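Local coordinates for single-stranded DNA specific exonuclease RecJ (Thermus thermophilus, PDB 2ZXR), which degrades single-stranded DNA in the 5' to 3' direction as a divalent-metal-dependent exonuclease of the RecJ family, with no detectable activity on single-stranded RNA, at residues S244-R249 against D291-A296. Sequence-based numbering, arbitrary orientation.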
loop_
_atom_site.group_PDB
_atom_site.type_symbol
_atom_site.label_atom_id
_atom_site.label_comp_id
_atom_site.label_asym_id
_atom_site.label_seq_id
_atom_site.Cartn_x
_atom_site.Cartn_y
_atom_site.Cartn_z
ATOM N N SER A 244 -13.140 -14.975 -21.041
ATOM C CA SER A 244 -13.202 -15.657 -22.334
ATOM C C SER A 244 -12.117 -16.749 -22.301
ATOM O O SER A 244 -12.087 -17.613 -23.172
ATOM C CB SER A 244 -12.876 -14.699 -23.491
ATOM O OG SER A 244 -13.883 -13.723 -23.643
ATOM N N TRP A 245 -11.232 -16.680 -21.293
ATOM C CA TRP A 245 -10.118 -17.637 -21.155
ATOM C C TRP A 245 -10.439 -18.602 -20.036
ATOM O O TRP A 245 -10.197 -18.297 -18.882
ATOM C CB TRP A 245 -8.826 -16.872 -20.865
ATOM C CG TRP A 245 -8.860 -15.480 -21.443
ATOM C CD1 TRP A 245 -8.701 -14.303 -20.764
ATOM C CD2 TRP A 245 -9.106 -15.127 -22.809
ATOM N NE1 TRP A 245 -8.832 -13.240 -21.629
ATOM C CE2 TRP A 245 -9.080 -13.716 -22.887
ATOM C CE3 TRP A 245 -9.346 -15.871 -23.976
ATOM C CZ2 TRP A 245 -9.284 -13.024 -24.087
ATOM C CZ3 TRP A 245 -9.547 -15.195 -25.171
ATOM C CH2 TRP A 245 -9.515 -13.772 -25.219
ATOM N N VAL A 246 -10.956 -19.780 -20.391
ATOM C CA VAL A 246 -11.388 -20.766 -19.402
ATOM C C VAL A 246 -10.371 -21.120 -18.328
ATOM O O VAL A 246 -10.747 -21.368 -17.197
ATOM C CB VAL A 246 -11.928 -22.080 -20.092
ATOM C CG1 VAL A 246 -10.777 -22.931 -20.687
ATOM C CG2 VAL A 246 -12.717 -22.888 -19.067
ATOM N N GLY A 247 -9.086 -21.114 -18.667
ATOM C CA GLY A 247 -8.049 -21.419 -17.689
ATOM C C GLY A 247 -7.947 -20.378 -16.574
ATOM O O GLY A 247 -7.717 -20.717 -15.402
ATOM N N LEU A 248 -8.122 -19.110 -16.933
ATOM C CA LEU A 248 -8.049 -18.048 -15.947
ATOM C C LEU A 248 -9.302 -18.113 -15.065
ATOM O O LEU A 248 -9.235 -17.999 -13.845
ATOM C CB LEU A 248 -7.965 -16.690 -16.640
ATOM C CG LEU A 248 -7.943 -15.505 -15.665
ATOM C CD1 LEU A 248 -6.744 -15.645 -14.706
ATOM C CD2 LEU A 248 -7.854 -14.190 -16.459
ATOM N N ARG A 249 -10.458 -18.292 -15.685
ATOM C CA ARG A 249 -11.676 -18.374 -14.896
ATOM C C ARG A 249 -11.566 -19.530 -13.879
ATOM O O ARG A 249 -11.857 -19.369 -12.707
ATOM C CB ARG A 249 -12.888 -18.583 -15.818
ATOM C CG ARG A 249 -14.149 -18.877 -15.060
ATOM C CD ARG A 249 -15.346 -19.006 -15.973
ATOM N NE ARG A 249 -16.457 -19.617 -15.249
ATOM C CZ ARG A 249 -17.655 -19.856 -15.771
ATOM N NH1 ARG A 249 -17.907 -19.528 -17.039
ATOM N NH2 ARG A 249 -18.593 -20.426 -15.022
ATOM N N ASP A 291 -8.594 -23.570 -24.521
ATOM C CA ASP A 291 -10.034 -23.306 -24.488
ATOM C C ASP A 291 -10.715 -24.612 -24.078
ATOM O O ASP A 291 -11.939 -24.701 -24.012
ATOM C CB ASP A 291 -10.534 -22.888 -25.877
ATOM C CG ASP A 291 -10.015 -21.515 -26.309
ATOM O OD1 ASP A 291 -9.874 -21.314 -27.527
ATOM O OD2 ASP A 291 -9.767 -20.629 -25.452
ATOM N N ASP A 292 -9.905 -25.628 -23.801
ATOM C CA ASP A 292 -10.416 -26.944 -23.402
ATOM C C ASP A 292 -10.502 -26.918 -21.876
ATOM O O ASP A 292 -9.490 -26.905 -21.191
ATOM C CB ASP A 292 -9.427 -28.016 -23.894
ATOM C CG ASP A 292 -9.786 -29.426 -23.457
ATOM O OD1 ASP A 292 -10.540 -29.635 -22.481
ATOM O OD2 ASP A 292 -9.263 -30.351 -24.109
ATOM N N ALA A 293 -11.712 -26.914 -21.347
ATOM C CA ALA A 293 -11.897 -26.828 -19.900
ATOM C C ALA A 293 -11.280 -27.973 -19.099
ATOM O O ALA A 293 -10.790 -27.755 -17.989
ATOM C CB ALA A 293 -13.381 -26.714 -19.583
ATOM N N ALA A 294 -11.322 -29.184 -19.660
ATOM C CA ALA A 294 -10.776 -30.360 -19.003
ATOM C C ALA A 294 -9.263 -30.255 -18.915
ATOM O O ALA A 294 -8.678 -30.591 -17.908
ATOM C CB ALA A 294 -11.162 -31.622 -19.780
ATOM N N GLU A 295 -8.630 -29.807 -19.988
ATOM C CA GLU A 295 -7.193 -29.646 -19.982
ATOM C C GLU A 295 -6.845 -28.519 -18.993
ATOM O O GLU A 295 -5.908 -28.625 -18.209
ATOM C CB GLU A 295 -6.697 -29.305 -21.387
ATOM C CG GLU A 295 -5.215 -28.946 -21.437
ATOM C CD GLU A 295 -4.749 -28.436 -22.802
ATOM O OE1 GLU A 295 -5.594 -27.986 -23.613
ATOM O OE2 GLU A 295 -3.527 -28.468 -23.061
ATOM N N ALA A 296 -7.613 -27.437 -19.029
ATOM C CA ALA A 296 -7.359 -26.328 -18.118
ATOM C C ALA A 296 -7.500 -26.841 -16.668
ATOM O O ALA A 296 -6.627 -26.588 -15.826
ATOM C CB ALA A 296 -8.342 -25.194 -18.388
HETATM O O HOH W 1 -11.225 -20.335 -23.308
#
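D291 OD2 accepts a hydrogen bond from a bridging water at 2.6 Å, and the same oxygen forms a salt bridge with R94 of helix 83-98, so two donors grip it. Here the first turns of helices 246-254 and 293-321 meet, with W245 and D292 at their N-cap positions and D292 forming a side-chain N-cap. The water also donates to S244 O and accepts from V246 N (3.0 Å), tying the carboxylate to the backbone where helix 246-254 begins. No direct hydrogen bond crosses between 244-249 and 291-296, and S244 OG is hydrogen-bonded to E209 OE1. In the cap, D292 OD1 accepts from E295 N at 3.1 Å, the N-H coming nearly straight (163°) from above the carboxylate plane, and more weakly from A294 N.

Beside the water bridge the contact is apolar, and V246 carries most of it, each methyl taking a different part of the facing turn. V246 CG1 lies between its own backbone N and carbonyl carbon (chi1 74°) and rests on the D291 backbone, 3.8 Å from D291 C, while also reaching A296 CB. V246 CG2, anti to the backbone N, lies 3.9 Å from A293 CB. The pair joins the opening turn of a short helix to that of the long helix 293-321 in a mostly helical part of the chain away from the metal site. One turn into the second helix, the buried A296 points its methyl at the first, and the backbones draw close there, G247 CA lying 5.0 Å from A296 CA; A296 CB sits 3.9 Å from G247 CA.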